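Local coordinates for protein histidine kinase (Methanosarcina mazei, PDB 3LIA) that is probably the extracellular double-Cache sensor part of a membrane-bound histidine kinase that probably transfers phosphate from ATP to a protein histidine, at residues K247-F252 / V264-K269; Q71-Y76 / I148-Y153; T100-P105 / V120-S125. All coordinates share one frame; numbering follows the deposited sequence.

Interaction 1: residues K247-F252 / V264-K269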
ATOM      1  N   LYS A 247       3.065  28.286  19.285  1.00 30.61           N
ATOM      2  CA  LYS A 247       3.309  26.890  19.697  1.00 31.87           C
ATOM      3  C   LYS A 247       4.294  26.141  18.828  1.00 31.53           C
ATOM      4  O   LYS A 247       4.272  26.248  17.587  1.00 31.03           O
ATOM      5  CB  LYS A 247       2.030  26.121  19.786  1.00 31.36           C
ATOM      6  CG  LYS A 247       1.188  26.539  20.977  1.00 34.73           C
ATOM      7  CD  LYS A 247      -0.278  26.260  20.653  1.00 35.51           C
ATOM      8  CE  LYS A 247      -1.125  26.211  21.875  1.00 40.49           C
ATOM      9  NZ  LYS A 247      -2.536  26.031  21.393  1.00 42.07           N
ATOM     10  N   THR A 248       5.207  25.436  19.490  1.00 31.19           N
ATOM     11  CA  THR A 248       6.169  24.566  18.784  1.00 31.99           C
ATOM     12  C   THR A 248       5.840  23.081  18.992  1.00 29.93           C
ATOM     13  O   THR A 248       5.527  22.668  20.093  1.00 28.34           O
ATOM     14  CB  THR A 248       7.593  24.795  19.269  1.00 33.04           C
ATOM     15  OG1 THR A 248       7.912  26.191  19.127  1.00 35.18           O
ATOM     16  CG2 THR A 248       8.576  23.955  18.414  1.00 33.90           C
ATOM     17  N   VAL A 249       5.888  22.295  17.909  1.00 29.40           N
ATOM     18  CA  VAL A 249       5.818  20.846  18.028  1.00 26.82           C
ATOM     19  C   VAL A 249       7.094  20.247  17.405  1.00 26.90           C
ATOM     20  O   VAL A 249       7.744  20.860  16.522  1.00 27.93           O
ATOM     21  CB  VAL A 249       4.547  20.278  17.333  1.00 27.23           C
ATOM     22  CG1 VAL A 249       3.286  20.760  18.064  1.00 26.34           C
ATOM     23  CG2 VAL A 249       4.493  20.720  15.836  1.00 26.07           C
ATOM     24  N   ILE A 250       7.466  19.065  17.878  1.00 24.09           N
ATOM     25  CA  ILE A 250       8.500  18.320  17.205  1.00 23.71           C
ATOM     26  C   ILE A 250       7.807  17.163  16.419  1.00 22.32           C
ATOM     27  O   ILE A 250       6.986  16.413  16.973  1.00 22.39           O
ATOM     28  CB  ILE A 250       9.527  17.732  18.174  1.00 23.27           C
ATOM     29  CG1 ILE A 250      10.001  18.798  19.207  1.00 25.06           C
ATOM     30  CG2 ILE A 250      10.721  17.140  17.381  1.00 23.27           C
ATOM     31  CD1 ILE A 250      10.672  20.013  18.503  1.00 26.49           C
ATOM     32  N   MET A 251       8.132  17.055  15.139  1.00 21.16           N
ATOM     33  CA  MET A 251       7.522  16.022  14.293  1.00 21.76           C
ATOM     34  C   MET A 251       8.638  14.992  13.994  1.00 19.94           C
ATOM     35  O   MET A 251       9.631  15.300  13.295  1.00 19.82           O
ATOM     36  CB  MET A 251       6.900  16.659  13.026  1.00 22.10           C
ATOM     37  CG  MET A 251       6.509  15.643  11.993  1.00 24.56           C
ATOM     38  SD  MET A 251       6.154  16.354  10.354  1.00 33.10           S
ATOM     39  CE  MET A 251       4.993  17.639  10.852  1.00 34.98           C
ATOM     40  N   PHE A 252       8.504  13.833  14.630  1.00 18.49           N
ATOM     41  CA  PHE A 252       9.397  12.687  14.441  1.00 19.33           C
ATOM     42  C   PHE A 252       8.803  11.746  13.371  1.00 20.56           C
ATOM     43  O   PHE A 252       7.612  11.363  13.456  1.00 20.60           O
ATOM     44  CB  PHE A 252       9.452  11.895  15.728  1.00 18.10           C
ATOM     45  CG  PHE A 252       9.982  12.696  16.936  1.00 20.66           C
ATOM     46  CD1 PHE A 252      11.319  12.740  17.212  1.00 25.56           C
ATOM     47  CD2 PHE A 252       9.114  13.379  17.770  1.00 18.98           C
ATOM     48  CE1 PHE A 252      11.792  13.463  18.321  1.00 27.51           C
ATOM     49  CE2 PHE A 252       9.571  14.050  18.866  1.00 22.52           C
ATOM     50  CZ  PHE A 252      10.893  14.109  19.134  1.00 24.45           C
ATOM     51  N   VAL A 264       4.724   8.795  11.822  1.00 16.85           N
ATOM     52  CA  VAL A 264       5.061  10.138  12.298  1.00 16.79           C
ATOM     53  C   VAL A 264       4.491  10.362  13.713  1.00 17.70           C
ATOM     54  O   VAL A 264       3.337  10.012  14.012  1.00 18.10           O
ATOM     55  CB  VAL A 264       4.464  11.175  11.350  1.00 16.29           C
ATOM     56  CG1 VAL A 264       4.776  12.645  11.859  1.00 18.11           C
ATOM     57  CG2 VAL A 264       4.951  10.956   9.936  1.00 16.02           C
ATOM     58  N   LEU A 265       5.292  10.916  14.608  1.00 18.04           N
ATOM     59  CA  LEU A 265       4.751  11.292  15.906  1.00 19.29           C
ATOM     60  C   LEU A 265       4.889  12.792  15.963  1.00 20.26           C
ATOM     61  O   LEU A 265       5.952  13.318  15.656  1.00 19.55           O
ATOM     62  CB  LEU A 265       5.584  10.743  17.074  1.00 18.65           C
ATOM     63  CG  LEU A 265       5.429   9.337  17.630  1.00 23.17           C
ATOM     64  CD1 LEU A 265       6.600   9.075  18.610  1.00 23.86           C
ATOM     65  CD2 LEU A 265       4.062   9.082  18.238  1.00 22.25           C
ATOM     66  N   VAL A 266       3.850  13.455  16.441  1.00 20.97           N
ATOM     67  CA  VAL A 266       3.929  14.902  16.632  1.00 21.22           C
ATOM     68  C   VAL A 266       3.852  15.189  18.148  1.00 21.56           C
ATOM     69  O   VAL A 266       2.895  14.802  18.816  1.00 20.62           O
ATOM     70  CB  VAL A 266       2.819  15.619  15.875  1.00 21.30           C
ATOM     71  CG1 VAL A 266       2.811  17.119  16.292  1.00 21.78           C
ATOM     72  CG2 VAL A 266       3.043  15.493  14.359  1.00 17.49           C
ATOM     73  N   VAL A 267       4.887  15.830  18.698  1.00 23.20           N
ATOM     74  CA  VAL A 267       4.869  16.108  20.137  1.00 25.26           C
ATOM     75  C   VAL A 267       5.077  17.603  20.481  1.00 24.78           C
ATOM     76  O   VAL A 267       5.989  18.216  20.020  1.00 24.68           O
ATOM     77  CB  VAL A 267       5.968  15.321  20.870  1.00 25.43           C
ATOM     78  CG1 VAL A 267       5.719  15.399  22.430  1.00 29.77           C
ATOM     79  CG2 VAL A 267       6.025  13.851  20.392  1.00 26.29           C
ATOM     80  N   PRO A 268       4.198  18.174  21.300  1.00 26.25           N
ATOM     81  CA  PRO A 268       4.366  19.550  21.759  1.00 26.40           C
ATOM     82  C   PRO A 268       5.658  19.662  22.520  1.00 26.14           C
ATOM     83  O   PRO A 268       5.851  18.957  23.503  1.00 24.99           O
ATOM     84  CB  PRO A 268       3.163  19.756  22.690  1.00 26.63           C
ATOM     85  CG  PRO A 268       2.121  18.714  22.231  1.00 27.14           C
ATOM     86  CD  PRO A 268       2.976  17.531  21.849  1.00 25.23           C
ATOM     87  N   LYS A 269       6.543  20.495  22.016  1.00 27.92           N
ATOM     88  CA  LYS A 269       7.900  20.646  22.537  1.00 31.69           C
ATOM     89  C   LYS A 269       7.966  20.855  24.057  1.00 34.25           C
ATOM     90  O   LYS A 269       8.896  20.380  24.710  1.00 34.60           O
ATOM     91  CB  LYS A 269       8.583  21.834  21.859  1.00 30.88           C
ATOM     92  CG  LYS A 269      10.068  22.028  22.225  1.00 33.87           C
ATOM     93  CD  LYS A 269      10.672  23.128  21.371  1.00 36.97           C
ATOM     94  CE  LYS A 269      11.989  23.688  21.928  1.00 42.08           C
ATOM     95  NZ  LYS A 269      13.220  23.250  21.221  1.00 38.19           N
TER
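Phe252 buries more surface here than any other residue, and its ring reaches Val267, two residues beyond its partner Leu265. The two strands form an antiparallel beta hairpin, in which Ile250 with Val267 and Phe252 with Leu265 are the hydrogen-bonded pairs. Phe252 CG lies anti to its own carbonyl carbon (chi1 -60°), which turns the ring back along the hairpin until CE2 is 3.9 Å from Val267 CG2, a methyl at the ring's edge. Ile250 CG2 lies 3.5 Å above the ring plane, toward its rim, so that branched side chains meet the flat ring at face and edge. Lys269 follows the last paired residue. Its N donates to Thr248 O at 3.1 Å, from above the carbonyl plane, and its aliphatic chain runs alongside Thr248, with CD 3.7 Å from CG2 of Thr248. A lysine suits this border because its methylenes pack while NZ goes on to a salt bridge with Glu239. Around Met251, packing is tight: its CG lies 3.5 Å from Val264 CG1. Strands 190-194 and 236-242 flank the hairpin in a four-stranded antiparallel sheet, while Ile250, Phe252 and Leu265 pack against the long helix 13-49.

Interaction 2: residues Q71-Y76 / I148-Y153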
ATOM      1  N   GLN A  71      -7.384  -9.529   5.904  1.00 12.14           N
ATOM      2  CA  GLN A  71      -6.757  -8.175   5.784  1.00 12.35           C
ATOM      3  C   GLN A  71      -6.615  -7.771   4.345  1.00 12.35           C
ATOM      4  O   GLN A  71      -6.184  -6.615   3.999  1.00 12.01           O
ATOM      5  CB  GLN A  71      -5.390  -8.154   6.523  1.00 12.42           C
ATOM      6  CG  GLN A  71      -4.171  -8.700   5.646  1.00 12.21           C
ATOM      7  CD  GLN A  71      -4.155 -10.243   5.517  1.00 13.19           C
ATOM      8  OE1 GLN A  71      -5.043 -10.916   6.020  1.00 13.09           O
ATOM      9  NE2 GLN A  71      -3.159 -10.786   4.784  1.00 13.63           N
ATOM     10  N   LEU A  72      -6.998  -8.678   3.437  1.00 11.85           N
ATOM     11  CA  LEU A  72      -6.983  -8.308   1.988  1.00 10.27           C
ATOM     12  C   LEU A  72      -8.400  -8.078   1.496  1.00 11.82           C
ATOM     13  O   LEU A  72      -9.325  -8.696   2.012  1.00 11.24           O
ATOM     14  CB  LEU A  72      -6.388  -9.419   1.072  1.00  9.73           C
ATOM     15  CG  LEU A  72      -4.960  -9.847   1.460  1.00 12.31           C
ATOM     16  CD1 LEU A  72      -4.395 -10.989   0.524  1.00 10.47           C
ATOM     17  CD2 LEU A  72      -4.061  -8.608   1.488  1.00  9.08           C
ATOM     18  N   ILE A  73      -8.553  -7.303   0.412  1.00 12.00           N
ATOM     19  CA  ILE A  73      -9.880  -7.135  -0.160  1.00 11.26           C
ATOM     20  C   ILE A  73      -9.943  -7.600  -1.612  1.00 12.26           C
ATOM     21  O   ILE A  73     -11.020  -7.730  -2.161  1.00 11.93           O
ATOM     22  CB  ILE A  73     -10.361  -5.695  -0.007  1.00 11.86           C
ATOM     23  CG1 ILE A  73     -11.901  -5.606  -0.151  1.00 12.95           C
ATOM     24  CG2 ILE A  73      -9.633  -4.755  -0.966  1.00  8.84           C
ATOM     25  CD1 ILE A  73     -12.472  -4.188   0.450  1.00 15.31           C
ATOM     26  N   GLY A  74      -8.785  -7.859  -2.201  1.00 11.46           N
ATOM     27  CA  GLY A  74      -8.703  -8.373  -3.557  1.00 11.96           C
ATOM     28  C   GLY A  74      -7.394  -9.145  -3.760  1.00 12.75           C
ATOM     29  O   GLY A  74      -6.356  -8.810  -3.122  1.00 12.42           O
ATOM     30  N   VAL A  75      -7.467 -10.221  -4.560  1.00 10.85           N
ATOM     31  CA  VAL A  75      -6.303 -11.031  -4.939  1.00 10.39           C
ATOM     32  C   VAL A  75      -6.493 -11.259  -6.451  1.00 10.10           C
ATOM     33  O   VAL A  75      -7.606 -11.500  -6.916  1.00 10.59           O
ATOM     34  CB  VAL A  75      -6.215 -12.381  -4.181  1.00 10.07           C
ATOM     35  CG1 VAL A  75      -4.926 -13.213  -4.697  1.00 12.23           C
ATOM     36  CG2 VAL A  75      -6.161 -12.167  -2.654  1.00  9.76           C
ATOM     37  N   TYR A  76      -5.459 -11.068  -7.259  1.00  9.42           N
ATOM     38  CA  TYR A  76      -5.719 -11.043  -8.682  1.00 10.45           C
ATOM     39  C   TYR A  76      -4.512 -11.494  -9.475  1.00 11.39           C
ATOM     40  O   TYR A  76      -3.382 -11.474  -8.976  1.00 12.44           O
ATOM     41  CB  TYR A  76      -6.172  -9.627  -9.120  1.00 10.84           C
ATOM     42  CG  TYR A  76      -5.213  -8.493  -8.658  1.00 12.02           C
ATOM     43  CD1 TYR A  76      -4.173  -8.071  -9.460  1.00 11.71           C
ATOM     44  CD2 TYR A  76      -5.404  -7.842  -7.451  1.00 12.95           C
ATOM     45  CE1 TYR A  76      -3.342  -7.049  -9.035  1.00 14.79           C
ATOM     46  CE2 TYR A  76      -4.590  -6.856  -7.037  1.00 13.96           C
ATOM     47  CZ  TYR A  76      -3.562  -6.475  -7.822  1.00 17.88           C
ATOM     48  OH  TYR A  76      -2.732  -5.478  -7.389  1.00 25.06           O
ATOM     49  N   ILE A 148     -13.324   2.480  -1.263  1.00 12.65           N
ATOM     50  CA  ILE A 148     -12.442   1.780  -0.300  1.00 13.20           C
ATOM     51  C   ILE A 148     -11.041   2.387  -0.401  1.00 12.33           C
ATOM     52  O   ILE A 148     -10.530   2.510  -1.492  1.00 13.87           O
ATOM     53  CB  ILE A 148     -12.326   0.257  -0.587  1.00 13.60           C
ATOM     54  CG1 ILE A 148     -13.726  -0.496  -0.467  1.00 13.45           C
ATOM     55  CG2 ILE A 148     -11.186  -0.384   0.352  1.00 11.32           C
ATOM     56  CD1 ILE A 148     -14.529  -0.289   0.901  1.00 17.62           C
ATOM     57  N   PHE A 149     -10.466   2.784   0.719  1.00 12.67           N
ATOM     58  CA  PHE A 149      -9.122   3.392   0.769  1.00 13.92           C
ATOM     59  C   PHE A 149      -8.103   2.235   0.867  1.00 13.62           C
ATOM     60  O   PHE A 149      -8.153   1.428   1.784  1.00 14.62           O
ATOM     61  CB  PHE A 149      -8.988   4.288   2.011  1.00 13.19           C
ATOM     62  CG  PHE A 149      -7.653   5.098   2.055  1.00 15.32           C
ATOM     63  CD1 PHE A 149      -7.223   5.847   0.946  1.00 13.11           C
ATOM     64  CD2 PHE A 149      -6.900   5.115   3.233  1.00 13.33           C
ATOM     65  CE1 PHE A 149      -6.016   6.581   0.986  1.00 17.16           C
ATOM     66  CE2 PHE A 149      -5.718   5.872   3.323  1.00 13.86           C
ATOM     67  CZ  PHE A 149      -5.264   6.615   2.187  1.00 16.29           C
ATOM     68  N   MET A 150      -7.147   2.199  -0.030  1.00 14.04           N
ATOM     69  CA  MET A 150      -6.298   1.012  -0.088  1.00 14.82           C
ATOM     70  C   MET A 150      -4.964   1.228  -0.800  1.00 12.93           C
ATOM     71  O   MET A 150      -4.712   2.242  -1.442  1.00 14.95           O
ATOM     72  CB  MET A 150      -7.098  -0.104  -0.813  1.00 11.44           C
ATOM     73  CG  MET A 150      -7.215   0.227  -2.286  1.00 18.13           C
ATOM     74  SD  MET A 150      -8.084  -1.096  -3.267  1.00 25.50           S
ATOM     75  CE  MET A 150      -9.665  -0.783  -2.736  1.00 13.56           C
ATOM     76  N   VAL A 151      -4.134   0.204  -0.756  1.00 14.45           N
ATOM     77  CA  VAL A 151      -2.984   0.152  -1.623  1.00 13.46           C
ATOM     78  C   VAL A 151      -2.918  -1.246  -2.227  1.00 13.62           C
ATOM     79  O   VAL A 151      -3.564  -2.216  -1.758  1.00 11.92           O
ATOM     80  CB  VAL A 151      -1.595   0.322  -0.865  1.00 14.78           C
ATOM     81  CG1 VAL A 151      -1.293   1.834  -0.468  1.00 15.84           C
ATOM     82  CG2 VAL A 151      -1.467  -0.698   0.320  1.00 11.46           C
ATOM     83  N   SER A 152      -2.078  -1.346  -3.246  1.00 12.59           N
ATOM     84  CA  SER A 152      -1.999  -2.549  -4.016  1.00 14.52           C
ATOM     85  C   SER A 152      -0.543  -3.007  -4.052  1.00 12.62           C
ATOM     86  O   SER A 152       0.335  -2.177  -4.318  1.00 12.81           O
ATOM     87  CB  SER A 152      -2.440  -2.208  -5.437  1.00 14.97           C
ATOM     88  OG  SER A 152      -2.305  -3.381  -6.235  1.00 25.93           O
ATOM     89  N   TYR A 153      -0.301  -4.287  -3.796  1.00 12.48           N
ATOM     90  CA  TYR A 153       1.085  -4.875  -3.887  1.00 13.93           C
ATOM     91  C   TYR A 153       1.138  -5.786  -5.095  1.00 14.66           C
ATOM     92  O   TYR A 153       0.261  -6.646  -5.249  1.00 14.98           O
ATOM     93  CB  TYR A 153       1.375  -5.803  -2.680  1.00 15.08           C
ATOM     94  CG  TYR A 153       1.417  -5.179  -1.289  1.00 21.09           C
ATOM     95  CD1 TYR A 153       2.649  -5.080  -0.584  1.00 25.39           C
ATOM     96  CD2 TYR A 153       0.252  -4.716  -0.652  1.00 25.56           C
ATOM     97  CE1 TYR A 153       2.726  -4.486   0.721  1.00 26.58           C
ATOM     98  CE2 TYR A 153       0.314  -4.118   0.687  1.00 25.10           C
ATOM     99  CZ  TYR A 153       1.559  -4.018   1.325  1.00 25.49           C
ATOM    100  OH  TYR A 153       1.646  -3.457   2.538  1.00 24.82           O
TER
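Ile73 and Ile148 meet tip to tip within the curled antiparallel sheet of the Cache domain, where strand 162-172 pairs with both strands 74-79 and 148-159. Ile73 lies in a classic beta bulge, since it and Gly74 both face Asp170. Its CG1 is anti to the backbone N (chi1 -160°) and the chain stays extended, carrying CD1 to 4.0 Å from Ile148 CG1 and equally near CG2 of that residue. The other branch, CG2, is 4.3 Å from Met150 CE, the end of an unbranched thioether chain bent at chi3 (74°). Branched and unbranched apolar side chains thus meet across strand 162-172, the nearest CA atoms, of Ile73 and Met150, being 8.9 Å from each other. Tyr76 reaches over further along. Its CG sits between the backbone N and the carbonyl carbon, and the ring brings its hydroxyl toward Ser152, a residue small enough to admit it. Ser152 OG is hydrogen-bonded to Asp154 and weakly to Asp170, and a bound buffer molecule, probably from crystallisation, makes weak hydrogen bonds to both hydroxyls. Ser152 OG lies in the plane of the Tyr76 ring, at its edge, modelled 2.4 Å from Tyr76 OH, a spacing shorter than normal and so doubtful in its exact value.

Interaction 3: residues T100-P105 / V120-S125. With SO4 (sulfate ion), chain D.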
ATOM      1  N   THR A 100     -11.125  -8.686 -24.277  1.00 16.07           N
ATOM      2  CA  THR A 100      -9.862  -9.278 -24.807  1.00 16.79           C
ATOM      3  C   THR A 100      -9.753 -10.820 -24.587  1.00 17.41           C
ATOM      4  O   THR A 100      -9.021 -11.531 -25.286  1.00 16.45           O
ATOM      5  CB  THR A 100      -8.601  -8.611 -24.199  1.00 17.79           C
ATOM      6  OG1 THR A 100      -8.441  -9.055 -22.855  1.00 16.85           O
ATOM      7  CG2 THR A 100      -8.722  -7.081 -24.214  1.00 19.91           C
ATOM      8  N   GLY A 101     -10.456 -11.368 -23.600  1.00 15.73           N
ATOM      9  CA  GLY A 101     -10.159 -12.753 -23.236  1.00 14.14           C
ATOM     10  C   GLY A 101      -8.803 -12.933 -22.489  1.00 13.92           C
ATOM     11  O   GLY A 101      -8.444 -14.005 -22.122  1.00 13.40           O
ATOM     12  N   ARG A 102      -8.060 -11.889 -22.230  1.00 13.88           N
ATOM     13  CA  ARG A 102      -6.869 -12.103 -21.441  1.00 15.12           C
ATOM     14  C   ARG A 102      -7.293 -12.620 -20.026  1.00 14.93           C
ATOM     15  O   ARG A 102      -8.412 -12.347 -19.565  1.00 13.22           O
ATOM     16  CB  ARG A 102      -6.185 -10.789 -21.207  1.00 13.54           C
ATOM     17  CG  ARG A 102      -5.412 -10.218 -22.413  1.00 19.68           C
ATOM     18  CD  ARG A 102      -4.169  -9.716 -21.707  1.00 27.99           C
ATOM     19  NE  ARG A 102      -4.003  -8.434 -22.181  1.00 25.63           N
ATOM     20  CZ  ARG A 102      -3.154  -7.536 -21.773  1.00 22.33           C
ATOM     21  NH1 ARG A 102      -2.321  -7.698 -20.738  1.00 21.29           N
ATOM     22  NH2 ARG A 102      -3.214  -6.420 -22.475  1.00 17.57           N
ATOM     23  N   PHE A 103      -6.362 -13.297 -19.362  1.00 13.32           N
ATOM     24  CA  PHE A 103      -6.654 -13.839 -18.042  1.00 15.25           C
ATOM     25  C   PHE A 103      -6.324 -12.748 -17.064  1.00 13.89           C
ATOM     26  O   PHE A 103      -5.181 -12.515 -16.781  1.00 12.86           O
ATOM     27  CB  PHE A 103      -5.876 -15.104 -17.779  1.00 13.40           C
ATOM     28  CG  PHE A 103      -6.337 -15.862 -16.560  1.00 16.92           C
ATOM     29  CD1 PHE A 103      -7.722 -16.041 -16.295  1.00 12.39           C
ATOM     30  CD2 PHE A 103      -5.407 -16.492 -15.724  1.00 16.95           C
ATOM     31  CE1 PHE A 103      -8.157 -16.809 -15.210  1.00 12.90           C
ATOM     32  CE2 PHE A 103      -5.862 -17.209 -14.602  1.00 12.83           C
ATOM     33  CZ  PHE A 103      -7.230 -17.380 -14.373  1.00 10.56           C
ATOM     34  N   VAL A 104      -7.344 -12.029 -16.590  1.00 13.70           N
ATOM     35  CA  VAL A 104      -7.091 -10.873 -15.746  1.00 12.54           C
ATOM     36  C   VAL A 104      -8.114 -10.848 -14.586  1.00 12.72           C
ATOM     37  O   VAL A 104      -8.781  -9.829 -14.364  1.00 13.91           O
ATOM     38  CB  VAL A 104      -7.210  -9.522 -16.560  1.00 13.97           C
ATOM     39  CG1 VAL A 104      -5.984  -9.309 -17.555  1.00  9.54           C
ATOM     40  CG2 VAL A 104      -8.591  -9.478 -17.328  1.00 10.77           C
ATOM     41  N   PRO A 105      -8.290 -11.961 -13.906  1.00 11.36           N
ATOM     42  CA  PRO A 105      -9.345 -12.070 -12.877  1.00 11.47           C
ATOM     43  C   PRO A 105      -8.996 -11.270 -11.618  1.00 12.10           C
ATOM     44  O   PRO A 105      -7.887 -11.432 -11.047  1.00 11.51           O
ATOM     45  CB  PRO A 105      -9.313 -13.521 -12.458  1.00 10.26           C
ATOM     46  CG  PRO A 105      -7.863 -14.039 -12.826  1.00 11.15           C
ATOM     47  CD  PRO A 105      -7.566 -13.240 -14.137  1.00 12.93           C
ATOM     48  N   VAL A 120      -8.972  -3.789 -14.783  1.00 17.66           N
ATOM     49  CA  VAL A 120      -9.119  -2.722 -15.766  1.00 20.18           C
ATOM     50  C   VAL A 120      -7.847  -1.898 -15.757  1.00 20.08           C
ATOM     51  O   VAL A 120      -7.114  -1.873 -14.742  1.00 20.84           O
ATOM     52  CB  VAL A 120     -10.330  -1.811 -15.401  1.00 21.36           C
ATOM     53  CG1 VAL A 120     -11.650  -2.594 -15.507  1.00 21.02           C
ATOM     54  CG2 VAL A 120     -10.195  -1.269 -13.998  1.00 25.18           C
ATOM     55  N   HIS A 121      -7.568  -1.242 -16.867  1.00 21.21           N
ATOM     56  CA  HIS A 121      -6.394  -0.339 -16.977  1.00 23.21           C
ATOM     57  C   HIS A 121      -5.055  -1.045 -16.852  1.00 22.93           C
ATOM     58  O   HIS A 121      -4.103  -0.418 -16.426  1.00 22.56           O
ATOM     59  CB  HIS A 121      -6.420   0.703 -15.878  1.00 23.65           C
ATOM     60  CG  HIS A 121      -7.628   1.562 -15.932  1.00 28.60           C
ATOM     61  ND1 HIS A 121      -8.371   1.865 -14.809  1.00 30.57           N
ATOM     62  CD2 HIS A 121      -8.275   2.110 -16.985  1.00 25.47           C
ATOM     63  CE1 HIS A 121      -9.399   2.620 -15.167  1.00 29.16           C
ATOM     64  NE2 HIS A 121      -9.362   2.782 -16.478  1.00 29.28           N
ATOM     65  N   TYR A 122      -5.011  -2.358 -17.087  1.00 22.68           N
ATOM     66  CA  TYR A 122      -3.733  -3.042 -16.962  1.00 23.35           C
ATOM     67  C   TYR A 122      -2.757  -2.551 -18.081  1.00 25.23           C
ATOM     68  O   TYR A 122      -1.529  -2.716 -17.946  1.00 23.90           O
ATOM     69  CB  TYR A 122      -3.924  -4.551 -17.026  1.00 21.38           C
ATOM     70  CG  TYR A 122      -5.042  -5.040 -18.021  1.00 20.08           C
ATOM     71  CD1 TYR A 122      -4.747  -5.270 -19.365  1.00 18.97           C
ATOM     72  CD2 TYR A 122      -6.348  -5.256 -17.608  1.00 16.50           C
ATOM     73  CE1 TYR A 122      -5.706  -5.690 -20.290  1.00 22.13           C
ATOM     74  CE2 TYR A 122      -7.339  -5.660 -18.534  1.00 14.57           C
ATOM     75  CZ  TYR A 122      -7.011  -5.906 -19.850  1.00 20.87           C
ATOM     76  OH  TYR A 122      -7.933  -6.330 -20.792  1.00 19.91           O
ATOM     77  N   ASP A 123      -3.281  -2.030 -19.197  1.00 25.84           N
ATOM     78  CA  ASP A 123      -2.368  -1.536 -20.233  1.00 29.08           C
ATOM     79  C   ASP A 123      -1.766  -0.189 -19.865  1.00 30.10           C
ATOM     80  O   ASP A 123      -0.906   0.274 -20.577  1.00 32.02           O
ATOM     81  CB  ASP A 123      -3.001  -1.404 -21.620  1.00 29.39           C
ATOM     82  CG  ASP A 123      -3.274  -2.750 -22.272  1.00 33.17           C
ATOM     83  OD1 ASP A 123      -2.680  -3.803 -21.869  1.00 31.79           O
ATOM     84  OD2 ASP A 123      -4.112  -2.742 -23.208  1.00 36.75           O
ATOM     85  N   SER A 124      -2.169   0.441 -18.765  1.00 30.14           N
ATOM     86  CA  SER A 124      -1.654   1.783 -18.491  1.00 30.60           C
ATOM     87  C   SER A 124      -1.385   2.057 -17.027  1.00 30.41           C
ATOM     88  O   SER A 124      -0.630   2.948 -16.675  1.00 32.23           O
ATOM     89  CB  SER A 124      -2.610   2.836 -19.064  1.00 30.57           C
ATOM     90  OG  SER A 124      -3.830   2.858 -18.332  1.00 32.69           O
ATOM     91  N   SER A 125      -1.995   1.314 -16.139  1.00 28.71           N
ATOM     92  CA  SER A 125      -1.857   1.648 -14.740  1.00 28.05           C
ATOM     93  C   SER A 125      -0.609   1.006 -14.073  1.00 27.75           C
ATOM     94  O   SER A 125      -0.214  -0.102 -14.406  1.00 27.25           O
ATOM     95  CB  SER A 125      -3.123   1.192 -14.038  1.00 28.49           C
ATOM     96  OG  SER A 125      -3.420   1.999 -12.971  1.00 31.27           O
TER
HETATM   97  S   SO4 D   1      -6.382   1.829 -20.591  0.50 38.28           S
HETATM   98  O1  SO4 D   1      -5.192   1.484 -19.840  0.50 37.56           O
HETATM   99  O2  SO4 D   1      -6.778   0.719 -21.457  0.50 38.67           O
HETATM  100  O3  SO4 D   1      -6.105   3.010 -21.406  0.50 39.71           O
HETATM  101  O4  SO4 D   1      -7.467   2.131 -19.654  0.50 38.28           O
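Arg102 NH2 donates to Asp123 OD1 at 2.7 Å, a salt bridge joining two loops of the Cache domain, one leading into strand 105-108 and the other into helix 126-134. OD1 accepts through its syn lone pair and sits somewhat out of the guanidinium plane, and the N-H...O angle is 140°, so the bond is somewhat bent. Tyr122 adds a second contact: its CE1 stands 3.4 Å above the centre of one guanidinium face, with the two planes 69° apart, so the ring presents its edge to the arginine. Bends at chi2 and chi3 bring the long chain to both partners, while NH1 turns to Tyr79 O. A leucine in place of Arg102 would probably leave Asp123 without its charged mate and uncover the edge of the Tyr122 ring. Thr100 to Arg102 form an ST turn, in which Thr100 OG1 accepts from Arg102 N at 2.9 Å; Asp98 holds the hydroxyls of both Thr100 and Tyr122. A tyrosine suits this place because its edge, face and hydroxyl can serve different neighbours. Beyond the salt bridge, Ser124 OG approaches an oxygen of a sulfate, probably from the crystallisation liquor, at a distance too short to be trusted. Over one face of the Tyr122 ring, Val104 CG1 makes a CH-pi contact 4.1 Å from the centroid, 14° off the ring normal.

In the fold
Interactions 2 and 3 belong to the seven-stranded sheet region, with centres about 17 Å apart, and they touch where Tyr76 CB packs 3.1 Å from Pro105 O. Residues 100-105 and 120-125 both fall in the chain between the two segments of interaction 2. Interaction 1 comes later in the sequence and lies in the separate four-stranded sheet, its centre about 32 Å from that of interaction 2 and about 45 Å from that of interaction 3, on the other side of the chain's centre. Such a pair of sheets beside a shared long helix is consistent with a double-Cache sensor. Bound buffer, probably from the crystallisation liquor, contacts Ser152 and Tyr76 in interaction 2 and Val120 in interaction 3, whereas the presumed kinase chemistry belongs to parts absent here.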